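Local coordinates for antifreeze protein (Marinomonas primoryensis, PDB 3P4G), which binds ice as a hyperactive, calcium-dependent antifreeze protein, probably by holding clathrate-like waters on one flank of a right-handed beta-helix, at residues 204-214 against 222-233; 77-88 against 96-107. All coordinates share one frame; numbering follows the deposited sequence.

Interaction 1. Residues 204-214 against 222-233. With CA (calcium ion), chain M; CA (calcium ion), chain N.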
loop_
_atom_site.group_PDB
_atom_site.type_symbol
_atom_site.label_atom_id
_atom_site.label_comp_id
_atom_site.label_asym_id
_atom_site.label_seq_id
_atom_site.Cartn_x
_atom_site.Cartn_y
_atom_site.Cartn_z
ATOM N N VAL A 204 0.210 8.374 -4.309
ATOM C CA VAL A 204 -1.259 8.462 -4.071
ATOM C C VAL A 204 -1.811 9.323 -5.187
ATOM O O VAL A 204 -1.485 10.531 -5.277
ATOM C CB VAL A 204 -1.553 9.077 -2.717
ATOM C CG1 VAL A 204 -3.075 9.237 -2.517
ATOM C CG2 VAL A 204 -1.017 8.164 -1.624
ATOM N N SER A 205 -2.654 8.739 -6.050
ATOM C CA SER A 205 -3.193 9.504 -7.163
ATOM C C SER A 205 -4.403 10.399 -6.789
ATOM O O SER A 205 -4.702 11.366 -7.501
ATOM C CB SER A 205 -3.483 8.603 -8.376
ATOM O OG SER A 205 -2.240 8.135 -8.920
ATOM N N GLY A 206 -5.072 10.079 -5.677
ATOM C CA GLY A 206 -6.173 10.873 -5.149
ATOM C C GLY A 206 -5.644 11.702 -3.977
ATOM O O GLY A 206 -4.474 12.135 -3.981
ATOM N N ASP A 207 -6.501 11.910 -2.977
ATOM C CA ASP A 207 -6.205 12.825 -1.889
ATOM C C ASP A 207 -5.657 12.036 -0.705
ATOM O O ASP A 207 -5.799 10.810 -0.679
ATOM C CB ASP A 207 -7.507 13.478 -1.442
ATOM C CG ASP A 207 -8.183 14.238 -2.573
ATOM O OD1 ASP A 207 -7.469 14.851 -3.381
ATOM O OD2 ASP A 207 -9.417 14.177 -2.665
ATOM N N LEU A 208 -4.968 12.738 0.199
ATOM C CA LEU A 208 -4.540 12.166 1.480
ATOM C C LEU A 208 -5.298 12.834 2.612
ATOM O O LEU A 208 -4.981 13.992 2.983
ATOM C CB LEU A 208 -3.036 12.377 1.695
ATOM C CG LEU A 208 -2.488 11.887 3.037
ATOM C CD1 LEU A 208 -2.802 10.418 3.275
ATOM C CD2 LEU A 208 -0.968 12.137 3.145
ATOM N N PHE A 209 -6.327 12.134 3.115
ATOM C CA PHE A 209 -7.087 12.556 4.282
ATOM C C PHE A 209 -6.648 11.768 5.528
ATOM O O PHE A 209 -6.890 12.237 6.662
ATOM C CB PHE A 209 -8.596 12.386 4.052
ATOM C CG PHE A 209 -9.139 13.149 2.862
ATOM C CD1 PHE A 209 -8.576 14.360 2.465
ATOM C CD2 PHE A 209 -10.224 12.657 2.174
ATOM C CE1 PHE A 209 -9.113 15.053 1.367
ATOM C CE2 PHE A 209 -10.795 13.355 1.086
ATOM C CZ PHE A 209 -10.238 14.551 0.695
ATOM N N GLY A 210 -6.028 10.596 5.333
ATOM C CA GLY A 210 -5.471 9.764 6.455
ATOM C C GLY A 210 -4.002 10.072 6.713
ATOM O O GLY A 210 -3.612 11.239 6.754
ATOM N N GLU A 211 -3.180 9.044 6.862
ATOM C CA GLU A 211 -1.775 9.223 7.217
ATOM C C GLU A 211 -0.872 8.383 6.327
ATOM O O GLU A 211 -1.247 7.259 5.913
ATOM C CB GLU A 211 -1.550 8.798 8.682
ATOM C CG GLU A 211 -2.419 9.608 9.692
ATOM C CD GLU A 211 -1.922 9.466 11.101
ATOM O OE1 GLU A 211 -1.775 8.310 11.571
ATOM O OE2 GLU A 211 -1.663 10.510 11.728
ATOM N N VAL A 212 0.334 8.899 6.117
ATOM C CA VAL A 212 1.419 8.205 5.400
ATOM C C VAL A 212 2.679 8.341 6.259
ATOM O O VAL A 212 2.955 9.405 6.841
ATOM C CB VAL A 212 1.664 8.823 4.019
ATOM C CG1 VAL A 212 3.053 8.424 3.421
ATOM C CG2 VAL A 212 0.506 8.520 3.068
ATOM N N ASP A 213 3.439 7.243 6.340
ATOM C CA ASP A 213 4.694 7.282 7.076
ATOM C C ASP A 213 5.722 6.567 6.201
ATOM O O ASP A 213 5.539 5.383 5.855
ATOM C CB ASP A 213 4.533 6.537 8.410
ATOM C CG ASP A 213 5.659 6.830 9.389
ATOM O OD1 ASP A 213 6.812 7.020 8.967
ATOM O OD2 ASP A 213 5.352 7.026 10.602
ATOM N N GLY A 214 6.788 7.278 5.868
ATOM C CA GLY A 214 7.894 6.713 5.035
ATOM C C GLY A 214 8.715 5.722 5.858
ATOM O O GLY A 214 9.344 4.764 5.318
ATOM N N ILE A 222 4.730 10.683 -3.063
ATOM C CA ILE A 222 4.096 11.607 -3.983
ATOM C C ILE A 222 2.569 11.546 -3.773
ATOM O O ILE A 222 1.956 10.454 -3.857
ATOM C CB ILE A 222 4.378 11.243 -5.415
ATOM C CG1 ILE A 222 5.896 11.310 -5.700
ATOM C CG2 ILE A 222 3.648 12.233 -6.377
ATOM C CD1 ILE A 222 6.337 10.679 -7.055
ATOM N N ILE A 223 1.982 12.707 -3.511
ATOM C CA ILE A 223 0.508 12.847 -3.376
ATOM C C ILE A 223 0.040 13.731 -4.517
ATOM O O ILE A 223 0.382 14.939 -4.571
ATOM C CB ILE A 223 0.054 13.450 -2.010
ATOM C CG1 ILE A 223 0.746 12.779 -0.790
ATOM C CG2 ILE A 223 -1.521 13.385 -1.871
ATOM C CD1 ILE A 223 0.509 11.240 -0.614
ATOM N N ALA A 224 -0.738 13.171 -5.447
ATOM C CA ALA A 224 -1.257 13.982 -6.600
ATOM C C ALA A 224 -2.386 14.938 -6.214
ATOM O O ALA A 224 -2.469 16.028 -6.758
ATOM C CB ALA A 224 -1.763 13.092 -7.694
ATOM N N GLY A 225 -3.210 14.512 -5.260
ATOM C CA GLY A 225 -4.402 15.242 -4.845
ATOM C C GLY A 225 -4.086 16.113 -3.647
ATOM O O GLY A 225 -2.934 16.478 -3.455
ATOM N N LYS A 226 -5.128 16.473 -2.894
ATOM C CA LYS A 226 -5.013 17.416 -1.790
ATOM C C LYS A 226 -4.560 16.646 -0.587
ATOM O O LYS A 226 -4.745 15.425 -0.552
ATOM C CB LYS A 226 -6.373 18.043 -1.474
ATOM C CG LYS A 226 -6.966 18.767 -2.685
ATOM C CD LYS A 226 -8.350 19.341 -2.378
ATOM C CE LYS A 226 -8.905 20.073 -3.611
ATOM N NZ LYS A 226 -9.722 19.084 -4.414
ATOM N N VAL A 227 -4.001 17.357 0.398
ATOM C CA VAL A 227 -3.592 16.724 1.654
ATOM C C VAL A 227 -4.300 17.493 2.758
ATOM O O VAL A 227 -4.119 18.720 2.886
ATOM C CB VAL A 227 -2.067 16.847 1.898
ATOM C CG1 VAL A 227 -1.647 16.271 3.293
ATOM C CG2 VAL A 227 -1.291 16.111 0.744
ATOM N N SER A 228 -5.088 16.778 3.554
ATOM C CA SER A 228 -5.526 17.324 4.825
ATOM C C SER A 228 -4.961 16.512 5.998
ATOM O O SER A 228 -5.097 16.967 7.118
ATOM C CB SER A 228 -7.063 17.359 4.939
ATOM O OG SER A 228 -7.592 16.027 4.950
ATOM N N GLY A 229 -4.401 15.314 5.751
ATOM C CA GLY A 229 -3.982 14.417 6.842
ATOM C C GLY A 229 -2.484 14.603 7.148
ATOM O O GLY A 229 -1.959 15.722 7.062
ATOM N N ASN A 230 -1.787 13.530 7.469
ATOM C CA ASN A 230 -0.417 13.670 7.957
ATOM C C ASN A 230 0.534 12.922 7.074
ATOM O O ASN A 230 0.238 11.818 6.649
ATOM C CB ASN A 230 -0.304 13.130 9.375
ATOM C CG ASN A 230 -1.175 13.882 10.348
ATOM O OD1 ASN A 230 -1.805 13.282 11.231
ATOM N ND2 ASN A 230 -1.231 15.184 10.200
ATOM N N ILE A 231 1.705 13.503 6.856
ATOM C CA ILE A 231 2.801 12.796 6.178
ATOM C C ILE A 231 4.034 12.874 7.097
ATOM O O ILE A 231 4.396 13.972 7.530
ATOM C CB ILE A 231 3.177 13.455 4.820
ATOM C CG1 ILE A 231 2.015 13.446 3.830
ATOM C CG2 ILE A 231 4.458 12.749 4.190
ATOM C CD1 ILE A 231 2.272 14.275 2.537
ATOM N N GLN A 232 4.660 11.721 7.376
ATOM C CA GLN A 232 5.942 11.668 8.074
ATOM C C GLN A 232 6.967 11.071 7.106
ATOM O O GLN A 232 6.719 9.996 6.574
ATOM C CB GLN A 232 5.795 10.777 9.337
ATOM C CG GLN A 232 7.083 10.506 10.064
ATOM C CD GLN A 232 7.781 11.790 10.502
ATOM O OE1 GLN A 232 8.875 12.138 10.028
ATOM N NE2 GLN A 232 7.134 12.501 11.434
ATOM N N GLY A 233 8.079 11.759 6.871
ATOM C CA GLY A 233 9.128 11.207 5.997
ATOM C C GLY A 233 9.913 10.164 6.779
ATOM O O GLY A 233 10.467 9.216 6.163
HETATM CA CA CA M . 11.114 3.547 4.562
HETATM CA CA CA N . 12.389 7.941 5.657
HETATM O O HOH W 1 -7.727 14.681 7.302
#
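Val204 and Ile223 open a ladder of parallel pairs between two successive turns. Val204 N donates to Ile222 O, and Val204 O accepts from Ala224 N. Beyond the bend, strands 211-213 and 230-232 form a second parallel ladder on the other sheet, their axes 4.8 Å apart. There Val212 N bonds to Asn230 O, Gln232 N to Val212 O, and Gly214 N to Gln232 O. Within the bend, Leu208 O grips two donors: Ser228 N is nearly in line with the carbonyl, and Gly229 N is tilted 33° from its plane. A side chain on Gly225 would run into Asp207 OD1 and Gly206 O, and one on Gly229 into Gly210 O.

Asp207 adds a side-chain bond. Its CG lies anti to the carbonyl carbon (chi1 -59°), which carries the carboxylate to the next turn. OD1 takes Lys226 N at 2.9 Å, on the anti side and 29° out of the carboxylate plane. Asp207 CB sits 3.5 Å above one face of the Phe209 ring, toward its rim. With an alanine here, Lys226 N would probably lose its acceptor, and the outer bend would lose a tie between turns. A water joins Phe209 O to Ser228 OG.

The apolar contacts face inward. Val204 CG2 lies beside Ile223 CD1 at 3.6 Å. Leu208 CD2 presses on Ile231 CG1 at 3.3 Å, a tight fit. Ile223 CG2 touches Leu208 CB at 4.0 Å. Ile231 packs on Val240 and Val242.

Glu211 and Asn230 lie side by side on the outer face, where Glu211 OE1 is salt-bridged to Lys192. Gly214 O and Gly233 O each bind a calcium ion. The chemistry joins an apolar interior to a hydrogen-bonded wall that ends at the metal row.

Interaction 2. Residues 77-88 against 96-107. With CA (calcium ion), chain G; CA (calcium ion), chain H; CA (calcium ion), chain F.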
loop_
_atom_site.group_PDB
_atom_site.type_symbol
_atom_site.label_atom_id
_atom_site.label_comp_id
_atom_site.label_asym_id
_atom_site.label_seq_id
_atom_site.Cartn_x
_atom_site.Cartn_y
_atom_site.Cartn_z
ATOM N N LEU A 77 -9.451 -22.785 2.542
ATOM C CA LEU A 77 -8.783 -23.262 1.343
ATOM C C LEU A 77 -7.274 -23.148 1.608
ATOM O O LEU A 77 -6.786 -22.052 1.873
ATOM C CB LEU A 77 -9.235 -22.401 0.162
ATOM C CG LEU A 77 -8.547 -22.538 -1.174
ATOM C CD1 LEU A 77 -8.214 -23.915 -1.601
ATOM C CD2 LEU A 77 -9.505 -21.898 -2.203
ATOM N N ASP A 78 -6.576 -24.290 1.566
ATOM C CA ASP A 78 -5.132 -24.336 1.847
ATOM C C ASP A 78 -4.404 -24.929 0.634
ATOM O O ASP A 78 -4.703 -26.071 0.211
ATOM C CB ASP A 78 -4.924 -25.131 3.162
ATOM C CG ASP A 78 -3.484 -25.219 3.612
ATOM O OD1 ASP A 78 -2.560 -24.680 2.988
ATOM O OD2 ASP A 78 -3.260 -25.898 4.646
ATOM N N MET A 79 -3.518 -24.135 0.042
ATOM C CA MET A 79 -2.802 -24.558 -1.193
ATOM C C MET A 79 -1.593 -25.410 -0.769
ATOM O O MET A 79 -1.020 -26.162 -1.578
ATOM C CB MET A 79 -2.372 -23.359 -2.035
ATOM C CG MET A 79 -3.564 -22.485 -2.496
ATOM S SD MET A 79 -4.794 -23.385 -3.512
ATOM C CE MET A 79 -3.913 -23.704 -5.058
ATOM N N GLY A 80 -1.255 -25.313 0.510
ATOM C CA GLY A 80 -0.182 -26.118 1.139
ATOM C C GLY A 80 1.213 -25.714 0.720
ATOM O O GLY A 80 1.456 -24.635 0.106
ATOM N N THR A 81 2.157 -26.560 1.104
ATOM C CA THR A 81 3.530 -26.415 0.631
ATOM C C THR A 81 3.519 -26.502 -0.896
ATOM O O THR A 81 2.584 -27.041 -1.512
ATOM C CB THR A 81 4.501 -27.475 1.224
ATOM O OG1 THR A 81 4.136 -28.810 0.827
ATOM C CG2 THR A 81 4.548 -27.341 2.788
ATOM N N GLY A 82 4.541 -25.950 -1.517
ATOM C CA GLY A 82 4.573 -26.000 -2.983
ATOM C C GLY A 82 4.334 -24.650 -3.619
ATOM O O GLY A 82 3.842 -23.719 -2.964
ATOM N N ASN A 83 4.676 -24.570 -4.905
ATOM C CA ASN A 83 4.414 -23.366 -5.722
ATOM C C ASN A 83 3.016 -23.549 -6.369
ATOM O O ASN A 83 2.885 -24.221 -7.411
ATOM C CB ASN A 83 5.475 -23.260 -6.839
ATOM C CG ASN A 83 6.897 -23.090 -6.312
ATOM O OD1 ASN A 83 7.155 -22.521 -5.231
ATOM N ND2 ASN A 83 7.850 -23.593 -7.090
ATOM N N ASP A 84 1.981 -23.014 -5.721
ATOM C CA ASP A 84 0.568 -23.326 -6.060
ATOM C C ASP A 84 -0.101 -22.215 -6.829
ATOM O O ASP A 84 0.302 -21.048 -6.697
ATOM C CB ASP A 84 -0.208 -23.621 -4.790
ATOM C CG ASP A 84 0.429 -24.746 -3.967
ATOM O OD1 ASP A 84 0.451 -25.939 -4.405
ATOM O OD2 ASP A 84 0.947 -24.464 -2.871
ATOM N N GLN A 85 -1.147 -22.557 -7.588
ATOM C CA GLN A 85 -1.795 -21.545 -8.450
ATOM C C GLN A 85 -3.289 -21.652 -8.225
ATOM O O GLN A 85 -3.872 -22.745 -8.405
ATOM C CB GLN A 85 -1.470 -21.857 -9.888
ATOM C CG GLN A 85 -1.900 -20.747 -10.864
ATOM C CD GLN A 85 -1.415 -21.030 -12.283
ATOM O OE1 GLN A 85 -0.330 -21.572 -12.479
ATOM N NE2 GLN A 85 -2.232 -20.672 -13.272
ATOM N N LEU A 86 -3.888 -20.552 -7.793
ATOM C CA LEU A 86 -5.318 -20.510 -7.450
ATOM C C LEU A 86 -6.058 -19.510 -8.278
ATOM O O LEU A 86 -5.588 -18.373 -8.483
ATOM C CB LEU A 86 -5.485 -20.230 -5.939
ATOM C CG LEU A 86 -6.915 -19.900 -5.474
ATOM C CD1 LEU A 86 -7.827 -21.125 -5.721
ATOM C CD2 LEU A 86 -6.874 -19.542 -3.974
ATOM N N TYR A 87 -7.220 -19.930 -8.810
ATOM C CA TYR A 87 -8.101 -19.009 -9.499
ATOM C C TYR A 87 -9.463 -19.131 -8.815
ATOM O O TYR A 87 -9.937 -20.233 -8.598
ATOM C CB TYR A 87 -8.222 -19.408 -10.961
ATOM C CG TYR A 87 -9.290 -18.603 -11.697
ATOM C CD1 TYR A 87 -9.030 -17.305 -12.128
ATOM C CD2 TYR A 87 -10.540 -19.156 -11.954
ATOM C CE1 TYR A 87 -10.020 -16.571 -12.795
ATOM C CE2 TYR A 87 -11.524 -18.438 -12.634
ATOM C CZ TYR A 87 -11.251 -17.165 -13.056
ATOM O OH TYR A 87 -12.225 -16.428 -13.704
ATOM N N VAL A 88 -10.032 -18.011 -8.406
ATOM C CA VAL A 88 -11.434 -17.947 -7.930
ATOM C C VAL A 88 -12.210 -16.867 -8.739
ATOM O O VAL A 88 -11.815 -15.689 -8.700
ATOM C CB VAL A 88 -11.487 -17.593 -6.425
ATOM C CG1 VAL A 88 -12.952 -17.440 -6.013
ATOM C CG2 VAL A 88 -10.786 -18.648 -5.571
ATOM N N ILE A 96 -8.110 -18.048 2.978
ATOM C CA ILE A 96 -7.173 -18.721 2.045
ATOM C C ILE A 96 -5.777 -18.672 2.650
ATOM O O ILE A 96 -5.321 -17.623 3.142
ATOM C CB ILE A 96 -7.149 -18.043 0.670
ATOM C CG1 ILE A 96 -8.511 -18.237 -0.059
ATOM C CG2 ILE A 96 -5.991 -18.615 -0.241
ATOM C CD1 ILE A 96 -8.608 -17.354 -1.313
ATOM N N ASP A 97 -5.098 -19.818 2.625
ATOM C CA ASP A 97 -3.678 -19.832 2.972
ATOM C C ASP A 97 -2.965 -20.468 1.763
ATOM O O ASP A 97 -3.273 -21.612 1.384
ATOM C CB ASP A 97 -3.488 -20.698 4.204
ATOM C CG ASP A 97 -2.007 -20.901 4.586
ATOM O OD1 ASP A 97 -1.096 -20.190 4.071
ATOM O OD2 ASP A 97 -1.785 -21.784 5.479
ATOM N N ALA A 98 -2.073 -19.706 1.151
ATOM C CA ALA A 98 -1.285 -20.225 0.024
ATOM C C ALA A 98 -0.069 -21.043 0.515
ATOM O O ALA A 98 0.542 -21.782 -0.261
ATOM C CB ALA A 98 -0.848 -19.070 -0.916
ATOM N N GLY A 99 0.230 -20.983 1.795
ATOM C CA GLY A 99 1.355 -21.697 2.388
ATOM C C GLY A 99 2.742 -21.272 1.944
ATOM O O GLY A 99 2.964 -20.227 1.283
ATOM N N THR A 100 3.693 -22.084 2.325
ATOM C CA THR A 100 5.049 -21.915 1.811
ATOM C C THR A 100 5.060 -22.074 0.273
ATOM O O THR A 100 4.087 -22.554 -0.336
ATOM C CB THR A 100 6.044 -22.897 2.455
ATOM O OG1 THR A 100 5.776 -24.239 2.006
ATOM C CG2 THR A 100 5.974 -22.865 3.989
ATOM N N GLY A 101 6.140 -21.614 -0.353
ATOM C CA GLY A 101 6.264 -21.709 -1.807
ATOM C C GLY A 101 5.938 -20.368 -2.470
ATOM O O GLY A 101 5.339 -19.480 -1.858
ATOM N N ASN A 102 6.275 -20.266 -3.743
ATOM C CA ASN A 102 6.041 -19.059 -4.561
ATOM C C ASN A 102 4.691 -19.231 -5.238
ATOM O O ASN A 102 4.576 -19.917 -6.258
ATOM C CB ASN A 102 7.096 -18.910 -5.621
ATOM C CG ASN A 102 8.502 -18.847 -5.042
ATOM O OD1 ASN A 102 8.741 -18.171 -4.039
ATOM N ND2 ASN A 102 9.446 -19.525 -5.689
ATOM N N ASP A 103 3.676 -18.708 -4.571
ATOM C CA ASP A 103 2.256 -18.975 -4.936
ATOM C C ASP A 103 1.629 -17.834 -5.766
ATOM O O ASP A 103 1.972 -16.634 -5.587
ATOM C CB ASP A 103 1.450 -19.157 -3.655
ATOM C CG ASP A 103 1.931 -20.321 -2.832
ATOM O OD1 ASP A 103 1.838 -21.484 -3.280
ATOM O OD2 ASP A 103 2.450 -20.116 -1.706
ATOM N N GLU A 104 0.655 -18.211 -6.601
ATOM C CA GLU A 104 0.017 -17.275 -7.526
ATOM C C GLU A 104 -1.472 -17.378 -7.246
ATOM O O GLU A 104 -2.037 -18.465 -7.355
ATOM C CB GLU A 104 0.373 -17.650 -8.958
ATOM C CG GLU A 104 -0.290 -16.766 -9.961
ATOM C CD GLU A 104 0.355 -16.782 -11.352
ATOM O OE1 GLU A 104 1.448 -17.345 -11.588
ATOM O OE2 GLU A 104 -0.256 -16.166 -12.250
ATOM N N ILE A 105 -2.073 -16.276 -6.807
ATOM C CA ILE A 105 -3.537 -16.246 -6.453
ATOM C C ILE A 105 -4.232 -15.192 -7.341
ATOM O O ILE A 105 -3.746 -14.056 -7.489
ATOM C CB ILE A 105 -3.745 -15.869 -5.006
ATOM C CG1 ILE A 105 -3.223 -16.974 -4.070
ATOM C CG2 ILE A 105 -5.240 -15.674 -4.714
ATOM C CD1 ILE A 105 -3.280 -16.558 -2.579
ATOM N N TYR A 106 -5.367 -15.571 -7.948
ATOM C CA TYR A 106 -6.145 -14.657 -8.694
ATOM C C TYR A 106 -7.594 -14.838 -8.295
ATOM O O TYR A 106 -8.183 -15.863 -8.625
ATOM C CB TYR A 106 -6.018 -14.983 -10.199
ATOM C CG TYR A 106 -6.595 -13.918 -11.126
ATOM C CD1 TYR A 106 -5.774 -12.983 -11.739
ATOM C CD2 TYR A 106 -7.979 -13.842 -11.385
ATOM C CE1 TYR A 106 -6.289 -12.032 -12.608
ATOM C CE2 TYR A 106 -8.508 -12.852 -12.232
ATOM C CZ TYR A 106 -7.652 -11.963 -12.836
ATOM O OH TYR A 106 -8.168 -10.974 -13.680
ATOM N N ILE A 107 -8.141 -13.836 -7.623
ATOM C CA ILE A 107 -9.545 -13.809 -7.208
ATOM C C ILE A 107 -10.222 -12.635 -7.936
ATOM O O ILE A 107 -9.817 -11.474 -7.790
ATOM C CB ILE A 107 -9.625 -13.596 -5.690
ATOM C CG1 ILE A 107 -8.962 -14.783 -4.962
ATOM C CG2 ILE A 107 -11.062 -13.321 -5.280
ATOM C CD1 ILE A 107 -8.359 -14.357 -3.639
HETATM CA CA CA G . 2.141 -22.996 -1.492
HETATM CA CA CA H . 3.690 -18.619 -0.372
HETATM CA CA CA F . 0.621 -27.433 -2.645
HETATM O O HOH W 2 -0.254 -24.206 4.410
HETATM O O HOH W 3 -3.186 -23.792 6.548
HETATM O O HOH W 4 6.932 -24.962 -0.447
#
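Strands 85-88 and 104-107 run parallel, 2° apart in direction, and with strands 77-78 and 96-97 they keep two turns in step. Glu104 N bonds to Asp84 O, just before strand 85-88; Leu86 N, Tyr106 N and Val88 N bond to carbonyls of the facing strand.

Three calcium ions lie along the loops. The middle one has all six ligands here: Gly80 O, Gly82 O, Asp84 OD2, Ala98 O, Thr100 O and Asp103 OD1. Asp84 and Asp103 each bridge two ions. Asp84 OD1 turns to the previous calcium, which also holds Met79 O and Thr81 O. Asp103 OD2 turns to the next, with Gly99 O and Gly101 O. Asp103 CG is anti to the carbonyl carbon, which sets the carboxylate between two of the ions. Asp103 OD1 also accepts Asp84 N at 2.9 Å, on the anti side and somewhat out of the carboxylate plane, so metal and backbone both fix that oxygen.

Asn83 OD1 takes Asn102 N at 2.8 Å. Thr81 CG2 lies alongside Thr100 OG1 at 3.4 Å, and a water links Thr100 OG1 to Gly82 N. Asp78 and Asp97 point the same way, their carboxylate planes nearly parallel, 13° apart, but offset. These like charges share a water, which donates to Asp78 OD1 and to Asp97 OD2. Each aspartate forms an Asx turn, to Gly80 N and Gly99 N.

Inside, Leu86 CD2 meets Ile96 CD1 tip to tip at 3.9 Å. Outside, Tyr87 and Tyr106 lie side by side with ring planes at 21°, slid apart so that they barely overlap.

Glycine-rich loops with an aspartate shared between successive calcium ions are typical of RTX-like parallel beta-helices. The outward rows of threonine and asparagine are consistent with the ice-binding flank.

Overall arrangement
From the N terminus, interaction 2 comes first. Residues 77-88 pair with 96-107 after a short excursion of seven residues, closing one turn of the helix. The chain then winds through further turns before interaction 1 closes another in the same way, between 204-214 and 222-233. The two contacts follow in series and neither nest nor cross. The centres of interaction 1 and interaction 2 are about 33 Å apart, on opposite sides of the chain's centre. Both join the same two runs of parallel strands. Interaction 2 ties them across the calcium-binding loops, while interaction 1 spans the bends at the other edge, reaching the calcium row through its final glycines.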